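Local coordinates for protein lipoteichoic acid primase (Listeria monocytogenes, PDB 4UOP) that belongs to the sulfatase-like family of alpha/beta proteins and carries a magnesium ion in its extracellular catalytic domain, at residues K41-K46 / F359-L364; H154-S159 / Y176-F181; N368-E373 / R422-Y427. All coordinates share one frame; numbering follows the deposited sequence.

Contact 1 of 3, residues K41-K46 / F359-L364; sequences KGVSVK and FGTDIL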
# COMPACT_ATOMS: atom_id res chain seq x y z
N LYS B 41 16.70 18.13 -4.01
CA LYS B 41 16.81 17.18 -5.12
C LYS B 41 18.20 17.24 -5.75
O LYS B 41 18.76 16.22 -6.12
CB LYS B 41 15.74 17.44 -6.19
CG LYS B 41 15.67 16.32 -7.23
CD LYS B 41 14.43 16.43 -8.09
CE LYS B 41 14.25 15.19 -8.98
NZ LYS B 41 13.07 15.37 -9.89
N GLY B 42 18.77 18.44 -5.83
CA GLY B 42 20.14 18.61 -6.26
C GLY B 42 20.39 18.36 -7.73
O GLY B 42 21.51 18.09 -8.11
N VAL B 43 19.35 18.43 -8.56
CA VAL B 43 19.53 18.27 -10.00
C VAL B 43 19.73 19.66 -10.60
O VAL B 43 18.97 20.57 -10.31
CB VAL B 43 18.31 17.58 -10.66
CG1 VAL B 43 18.45 17.60 -12.17
CG2 VAL B 43 18.20 16.16 -10.15
N SER B 44 20.74 19.80 -11.44
CA SER B 44 21.08 21.11 -11.99
C SER B 44 20.18 21.38 -13.20
O SER B 44 20.18 20.61 -14.16
CB SER B 44 22.57 21.14 -12.37
OG SER B 44 22.93 22.40 -12.89
N VAL B 45 19.43 22.48 -13.14
CA VAL B 45 18.53 22.88 -14.22
C VAL B 45 18.97 24.22 -14.79
O VAL B 45 19.21 25.15 -14.05
CB VAL B 45 17.07 22.99 -13.72
CG1 VAL B 45 16.10 23.23 -14.87
CG2 VAL B 45 16.69 21.74 -12.96
N LYS B 46 19.05 24.33 -16.11
CA LYS B 46 19.52 25.56 -16.74
C LYS B 46 18.69 26.77 -16.32
O LYS B 46 17.47 26.74 -16.41
CB LYS B 46 19.48 25.43 -18.26
CG LYS B 46 20.40 24.36 -18.81
CD LYS B 46 20.45 24.38 -20.34
CE LYS B 46 21.07 25.65 -20.87
NZ LYS B 46 21.54 25.50 -22.27
N PHE B 359 8.18 18.73 -7.21
CA PHE B 359 9.22 17.76 -6.89
C PHE B 359 9.85 17.18 -8.15
O PHE B 359 10.92 16.61 -8.10
CB PHE B 359 8.68 16.67 -5.98
CG PHE B 359 8.39 17.17 -4.60
CD1 PHE B 359 7.22 17.86 -4.33
CD2 PHE B 359 9.34 17.03 -3.60
CE1 PHE B 359 6.98 18.36 -3.06
CE2 PHE B 359 9.10 17.53 -2.32
CZ PHE B 359 7.92 18.20 -2.06
N GLY B 360 9.17 17.35 -9.27
CA GLY B 360 9.73 16.99 -10.57
C GLY B 360 10.66 18.05 -11.10
O GLY B 360 10.75 19.15 -10.53
N THR B 361 11.33 17.71 -12.19
CA THR B 361 12.32 18.54 -12.85
C THR B 361 12.02 18.63 -14.35
O THR B 361 11.55 17.67 -14.96
CB THR B 361 13.72 17.92 -12.64
OG1 THR B 361 13.96 17.77 -11.24
CG2 THR B 361 14.82 18.77 -13.25
N ASP B 362 12.32 19.78 -14.94
CA ASP B 362 12.24 19.98 -16.38
C ASP B 362 13.30 19.09 -17.04
O ASP B 362 14.49 19.38 -17.01
CB ASP B 362 12.44 21.46 -16.71
CG ASP B 362 12.49 21.75 -18.19
OD1 ASP B 362 12.33 20.83 -19.03
OD2 ASP B 362 12.70 22.93 -18.53
N ILE B 363 12.86 18.01 -17.68
CA ILE B 363 13.82 17.05 -18.18
C ILE B 363 14.57 17.52 -19.43
O ILE B 363 15.59 16.95 -19.77
CB ILE B 363 13.20 15.66 -18.42
CG1 ILE B 363 12.23 15.67 -19.58
CG2 ILE B 363 12.52 15.15 -17.14
CD1 ILE B 363 11.88 14.26 -20.04
N LEU B 364 14.07 18.54 -20.11
CA LEU B 364 14.77 19.05 -21.29
C LEU B 364 15.84 20.09 -20.94
O LEU B 364 16.55 20.57 -21.82
CB LEU B 364 13.78 19.63 -22.30
CG LEU B 364 12.70 18.67 -22.81
CD1 LEU B 364 11.80 19.38 -23.79
CD2 LEU B 364 13.33 17.44 -23.43
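Lys-41 and Thr-361 meet where two irregular segments of the sulfatase-like fold run almost side by side, their touching parts only 20° apart in direction. Residues 41-46 leave helix 34-41 through Gly-42, whose positive phi ends the helical run, while residues 359-364 close with an Asx turn at Asp-362.

The polar part belongs to the Lys-41 ammonium. An extended chain carries NZ across to Thr-361 OG1, at 2.9 Å, and to the backbone carbonyl Phe-359 O, at 3.1 Å. Both are hydrogen bonds in the model, but NZ also sits too close to another atom, so its exact place and the strength of these bonds are doubtful. Asp-340 OD1 accepts from Thr-361 N and forms a weak, long ion pair with the same ammonium, and Asn-369 OD1 is a further, weak acceptor for it.

The apolar part is formed by the other branch of Thr-361. With chi1 at -56°, OG1 lies beside the backbone N and faces the lysine, and CG2 is left to meet the two valines. Val-43 CG1 approaches Thr-361 CG2 to 4.0 Å, and Val-45 CG2 comes to 3.5 Å from that same methyl, the two side chains lying alongside with their directions reversed. Val-45 forms the exposed margin of an otherwise mostly buried contact.

Beyond the valines, the segment ends in the Asx turn, where both Asp-362 oxygens are used. Asn-365 ND2 donates to Asp-362 OD2, and Leu-364 N reaches Asp-362 OD1 at 3.1 Å from above the carboxylate plane, 43° out of it.

Contact 2 of 3, residues H154-S159 / Y176-F181; sequences HTNDAS and YDRKFF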
# COMPACT_ATOMS: atom_id res chain seq x y z
N HIS B 154 -12.35 10.12 -19.29
CA HIS B 154 -12.14 8.70 -19.02
C HIS B 154 -13.50 8.03 -19.06
O HIS B 154 -14.46 8.60 -18.55
CB HIS B 154 -11.49 8.53 -17.65
CG HIS B 154 -11.21 7.10 -17.29
ND1 HIS B 154 -10.33 6.30 -17.99
CD2 HIS B 154 -11.68 6.33 -16.28
CE1 HIS B 154 -10.27 5.11 -17.43
NE2 HIS B 154 -11.09 5.10 -16.39
N THR B 155 -13.59 6.84 -19.66
CA THR B 155 -14.90 6.25 -19.96
C THR B 155 -15.54 5.48 -18.80
O THR B 155 -16.71 5.10 -18.91
CB THR B 155 -14.89 5.35 -21.21
OG1 THR B 155 -14.10 4.18 -20.96
CG2 THR B 155 -14.35 6.09 -22.44
N ASN B 156 -14.81 5.28 -17.71
CA ASN B 156 -15.40 4.67 -16.51
C ASN B 156 -16.02 5.71 -15.56
O ASN B 156 -15.87 6.92 -15.76
CB ASN B 156 -14.34 3.86 -15.76
CG ASN B 156 -14.90 2.61 -15.13
OD1 ASN B 156 -16.12 2.45 -14.98
ND2 ASN B 156 -14.01 1.70 -14.74
N ASP B 157 -16.71 5.23 -14.54
CA ASP B 157 -17.39 6.10 -13.58
C ASP B 157 -16.40 6.84 -12.69
O ASP B 157 -15.47 6.24 -12.17
CB ASP B 157 -18.38 5.30 -12.73
CG ASP B 157 -19.54 4.73 -13.54
OD1 ASP B 157 -20.44 5.50 -13.94
OD2 ASP B 157 -19.57 3.50 -13.78
N ALA B 158 -16.61 8.14 -12.50
CA ALA B 158 -15.66 8.99 -11.78
C ALA B 158 -15.67 8.76 -10.27
O ALA B 158 -14.79 9.28 -9.57
CB ALA B 158 -15.93 10.45 -12.08
N SER B 159 -16.61 7.98 -9.75
CA SER B 159 -16.49 7.51 -8.35
C SER B 159 -15.21 6.69 -8.11
O SER B 159 -14.70 6.66 -6.99
CB SER B 159 -17.72 6.69 -7.94
OG SER B 159 -17.87 5.56 -8.78
N TYR B 176 -15.12 14.46 -17.84
CA TYR B 176 -16.09 13.70 -18.62
C TYR B 176 -15.91 12.24 -18.27
O TYR B 176 -14.83 11.69 -18.48
CB TYR B 176 -15.83 13.91 -20.10
CG TYR B 176 -16.01 15.32 -20.61
CD1 TYR B 176 -15.02 16.29 -20.43
CD2 TYR B 176 -17.18 15.70 -21.29
CE1 TYR B 176 -15.19 17.57 -20.91
CE2 TYR B 176 -17.34 16.98 -21.79
CZ TYR B 176 -16.35 17.92 -21.57
OH TYR B 176 -16.51 19.18 -22.06
N ASP B 177 -16.95 11.62 -17.73
CA ASP B 177 -16.85 10.25 -17.25
C ASP B 177 -17.88 9.36 -17.96
O ASP B 177 -18.44 9.74 -18.98
CB ASP B 177 -16.97 10.20 -15.71
CG ASP B 177 -18.40 10.26 -15.21
OD1 ASP B 177 -19.28 10.79 -15.93
OD2 ASP B 177 -18.65 9.76 -14.09
N ARG B 178 -18.12 8.18 -17.41
CA ARG B 178 -19.02 7.22 -18.07
C ARG B 178 -20.36 7.84 -18.51
O ARG B 178 -20.82 7.55 -19.60
CB ARG B 178 -19.28 6.02 -17.18
CG ARG B 178 -19.92 4.88 -17.96
CD ARG B 178 -20.25 3.71 -17.05
NE ARG B 178 -20.34 2.48 -17.84
CZ ARG B 178 -19.47 1.47 -17.79
NH1 ARG B 178 -18.41 1.51 -16.98
NH2 ARG B 178 -19.67 0.41 -18.55
N LYS B 179 -20.96 8.67 -17.66
CA LYS B 179 -22.24 9.36 -18.00
C LYS B 179 -22.20 10.06 -19.35
O LYS B 179 -23.19 10.06 -20.09
CB LYS B 179 -22.60 10.40 -16.94
CG LYS B 179 -22.98 9.82 -15.58
CD LYS B 179 -23.72 10.84 -14.72
CE LYS B 179 -22.92 12.12 -14.51
NZ LYS B 179 -21.55 11.87 -13.97
N PHE B 180 -21.05 10.65 -19.67
CA PHE B 180 -20.87 11.32 -20.95
C PHE B 180 -20.69 10.34 -22.10
O PHE B 180 -21.18 10.60 -23.20
CB PHE B 180 -19.66 12.27 -20.88
CG PHE B 180 -19.28 12.86 -22.20
CD1 PHE B 180 -20.03 13.89 -22.75
CD2 PHE B 180 -18.19 12.37 -22.90
CE1 PHE B 180 -19.68 14.43 -23.97
CE2 PHE B 180 -17.85 12.90 -24.13
CZ PHE B 180 -18.59 13.93 -24.66
N PHE B 181 -19.93 9.27 -21.90
CA PHE B 181 -19.63 8.34 -23.00
C PHE B 181 -20.71 7.33 -23.40
O PHE B 181 -20.63 6.79 -24.49
CB PHE B 181 -18.28 7.65 -22.75
CG PHE B 181 -17.12 8.59 -22.73
CD1 PHE B 181 -16.54 9.00 -23.92
CD2 PHE B 181 -16.60 9.06 -21.53
CE1 PHE B 181 -15.47 9.87 -23.92
CE2 PHE B 181 -15.52 9.93 -21.52
CZ PHE B 181 -14.96 10.34 -22.71
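Asp-177 and Arg-178 dock onto the loop 154-159 at one end of a beta-alpha-beta crossover, in which parallel strands 149-153 and 174-176 are joined through helix 163-169. His-154 N donates to Tyr-176 O (3.0 Å), continuing the pairing of the two parallel strands. Arg-178 N then reaches Asn-156 O at 3.1 Å from above the carbonyl plane. Ala-158 N bonds to Asp-177 OD2, also at 3.1 Å, on the anti lone pair. Thr-155 CG2 makes a CH-pi contact over one face of the Phe-181 ring, 3.8 Å from its centroid.

Thr-155 O is buried without a conventional partner; Arg-178 CA lies 3.2 Å from it in a CA-H...O contact. The extended Arg-178 side chain passes Asp-157, whose carboxylate is nearly parallel to the guanidinium and forms a long salt bridge with it, OD2 to NH1 3.9 Å.

Asp-177 uses its two oxygens separately. OD2 goes to the loop. As the N-cap of helix 178-181, with a chi1 of 81° that lodges the carboxylate between the backbone N and carbonyl carbon, it offers OD1 to a weak capping bond from Lys-179 N and a salt bridge from Lys-179 NZ.

Farther out, Asp-183 and Phe-189 O hold the guanidinium, and Pro-191 O and Ser-190 hold the Thr-155 hydroxyl. Behind the Phe-181 ring, Phe-180 CD2 covers the face opposite Thr-155 CG2.

Contact 3 of 3, residues N368-E373 / R422-Y427; sequences NNYVPE and RKLLQY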
# COMPACT_ATOMS: atom_id res chain seq x y z
N ASN B 368 21.24 15.40 -15.25
CA ASN B 368 21.55 14.48 -14.16
C ASN B 368 20.32 14.17 -13.32
O ASN B 368 20.41 13.92 -12.13
CB ASN B 368 22.69 15.04 -13.28
CG ASN B 368 22.39 16.43 -12.71
OD1 ASN B 368 21.51 17.14 -13.21
ND2 ASN B 368 23.14 16.82 -11.68
N ASN B 369 19.14 14.18 -13.95
CA ASN B 369 17.91 13.89 -13.22
C ASN B 369 17.90 12.44 -12.72
O ASN B 369 18.60 11.58 -13.25
CB ASN B 369 16.69 14.18 -14.09
CG ASN B 369 15.39 14.17 -13.32
OD1 ASN B 369 15.33 14.56 -12.16
ND2 ASN B 369 14.33 13.74 -13.98
N TYR B 370 17.17 12.19 -11.64
CA TYR B 370 16.97 10.84 -11.15
C TYR B 370 15.55 10.72 -10.61
O TYR B 370 14.89 11.73 -10.39
CB TYR B 370 18.01 10.47 -10.08
CG TYR B 370 17.98 11.34 -8.86
CD1 TYR B 370 18.65 12.56 -8.85
CD2 TYR B 370 17.29 10.96 -7.73
CE1 TYR B 370 18.62 13.37 -7.75
CE2 TYR B 370 17.26 11.77 -6.60
CZ TYR B 370 17.93 12.97 -6.63
OH TYR B 370 17.92 13.79 -5.52
N VAL B 371 15.09 9.50 -10.44
CA VAL B 371 13.70 9.26 -10.08
C VAL B 371 13.60 8.38 -8.84
O VAL B 371 13.84 7.16 -8.92
CB VAL B 371 12.94 8.57 -11.23
CG1 VAL B 371 11.47 8.46 -10.89
CG2 VAL B 371 13.12 9.34 -12.53
N PRO B 372 13.24 8.98 -7.68
CA PRO B 372 12.94 8.20 -6.48
C PRO B 372 11.74 7.27 -6.66
O PRO B 372 10.78 7.64 -7.34
CB PRO B 372 12.63 9.28 -5.44
CG PRO B 372 13.35 10.48 -5.92
CD PRO B 372 13.20 10.43 -7.41
N GLU B 373 11.79 6.10 -6.02
CA GLU B 373 10.69 5.14 -6.06
C GLU B 373 10.32 4.70 -4.66
O GLU B 373 11.14 4.78 -3.76
CB GLU B 373 11.10 3.92 -6.89
CG GLU B 373 11.39 4.25 -8.35
CD GLU B 373 10.16 4.54 -9.17
OE1 GLU B 373 9.03 4.26 -8.72
OE2 GLU B 373 10.31 5.06 -10.30
N ARG B 422 15.19 10.10 0.12
CA ARG B 422 14.41 9.93 1.32
C ARG B 422 13.87 11.26 1.82
O ARG B 422 12.73 11.35 2.25
CB ARG B 422 15.21 9.21 2.42
CG ARG B 422 15.53 7.76 2.06
CD ARG B 422 15.66 6.87 3.29
NE ARG B 422 16.67 7.36 4.22
CZ ARG B 422 17.08 6.70 5.31
NH1 ARG B 422 16.57 5.50 5.61
NH2 ARG B 422 18.01 7.23 6.09
N LYS B 423 14.69 12.30 1.77
CA LYS B 423 14.28 13.62 2.26
C LYS B 423 13.18 14.22 1.38
O LYS B 423 12.21 14.80 1.88
CB LYS B 423 15.49 14.56 2.33
CG LYS B 423 15.23 15.81 3.13
CD LYS B 423 16.54 16.51 3.47
CE LYS B 423 16.30 17.88 4.10
NZ LYS B 423 17.58 18.61 4.33
N LEU B 424 13.31 14.04 0.07
CA LEU B 424 12.28 14.47 -0.88
C LEU B 424 10.92 13.83 -0.62
O LEU B 424 9.89 14.51 -0.66
CB LEU B 424 12.67 14.15 -2.32
CG LEU B 424 13.64 15.08 -3.03
CD1 LEU B 424 13.83 14.56 -4.44
CD2 LEU B 424 13.14 16.52 -3.05
N LEU B 425 10.92 12.52 -0.36
CA LEU B 425 9.68 11.82 -0.05
C LEU B 425 9.05 12.35 1.25
O LEU B 425 7.84 12.56 1.31
CB LEU B 425 9.92 10.31 0.06
CG LEU B 425 10.36 9.57 -1.20
CD1 LEU B 425 10.51 8.09 -0.89
CD2 LEU B 425 9.41 9.78 -2.37
N GLN B 426 9.87 12.58 2.27
CA GLN B 426 9.39 13.18 3.52
C GLN B 426 8.75 14.54 3.29
O GLN B 426 7.64 14.81 3.76
CB GLN B 426 10.54 13.34 4.52
CG GLN B 426 11.05 12.05 5.11
CD GLN B 426 12.41 12.20 5.79
OE1 GLN B 426 12.77 13.29 6.25
NE2 GLN B 426 13.16 11.11 5.86
N TYR B 427 9.47 15.40 2.58
CA TYR B 427 8.98 16.74 2.27
C TYR B 427 7.69 16.71 1.44
O TYR B 427 6.76 17.44 1.73
CB TYR B 427 10.05 17.55 1.54
CG TYR B 427 10.98 18.29 2.48
CD1 TYR B 427 11.64 17.64 3.51
CD2 TYR B 427 11.21 19.66 2.31
CE1 TYR B 427 12.50 18.32 4.37
CE2 TYR B 427 12.08 20.35 3.15
CZ TYR B 427 12.72 19.68 4.18
OH TYR B 427 13.58 20.37 5.02
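Pro-372 packs against Leu-424 and Leu-425 where an edge strand of a five-stranded antiparallel sheet crosses the long final helix, 412-433. Strand 371-373 packs across helix segment 422-427, with their axes 9.2 Å apart at closest approach and crossing at -72°.

The apolar contacts centre on the proline ring, which faces two successive leucines. Its CG lies 4.4 Å from Leu-424 CD1, and its CB lies 4.5 Å from Leu-425 CD2, so the two leucines reach adjacent carbons of one rigid ring. Leu-424 extends CD1 to the proline with chi2 at -179°, whereas Leu-425 divides its methyls, CD2 going to Pro-372 and CD1 to Glu-373 O. The Tyr-370 side chain also rests on Ala-420 and Ser-421, one turn back along helix 412-433. Across the two segments these are light van der Waals contacts over a small buried surface.

Polar atoms border the patch without bonding across it. Tyr-370 OH comes within 4.3 Å of Leu-424 CD1, yet its hydrogen bond is made with Lys-41 O, just where helix 34-41 ends. On the sheet side, strand 371-373 pairs through Val-371 with Phe-383 and through Glu-373 with Ser-381, so its backbone is tied into the sheet. The Glu-373 side chain leaves its CA away from the helix, and the residue touches it through its backbone O, 4.4 Å from Leu-425 CD1.

How the contacts relate
Contacts 1 and 3 are neighbours, their centres 11 Å apart, and lie on the same side of the chain's centre. They touch directly: the hydrogen bond between Lys-41 O and Tyr-370 OH ties them together, and Ser-44 N is 3.3 Å from Asn-368 OD1. Leu-424 also packs on Lys-41, so the end of helix 34-41, the loop before strand 371-373 and helix 412-433 meet in one cluster. Contact 2 is nested in sequence within the loop closed by contact 1, but lies across the molecule, its centre 35 Å from that of contact 1 and 33 Å from that of contact 3. It is near the magnesium site of Glu-66, Thr-108, Asp-284 and His-285: the His-154 side chain is about 8 Å from the ion.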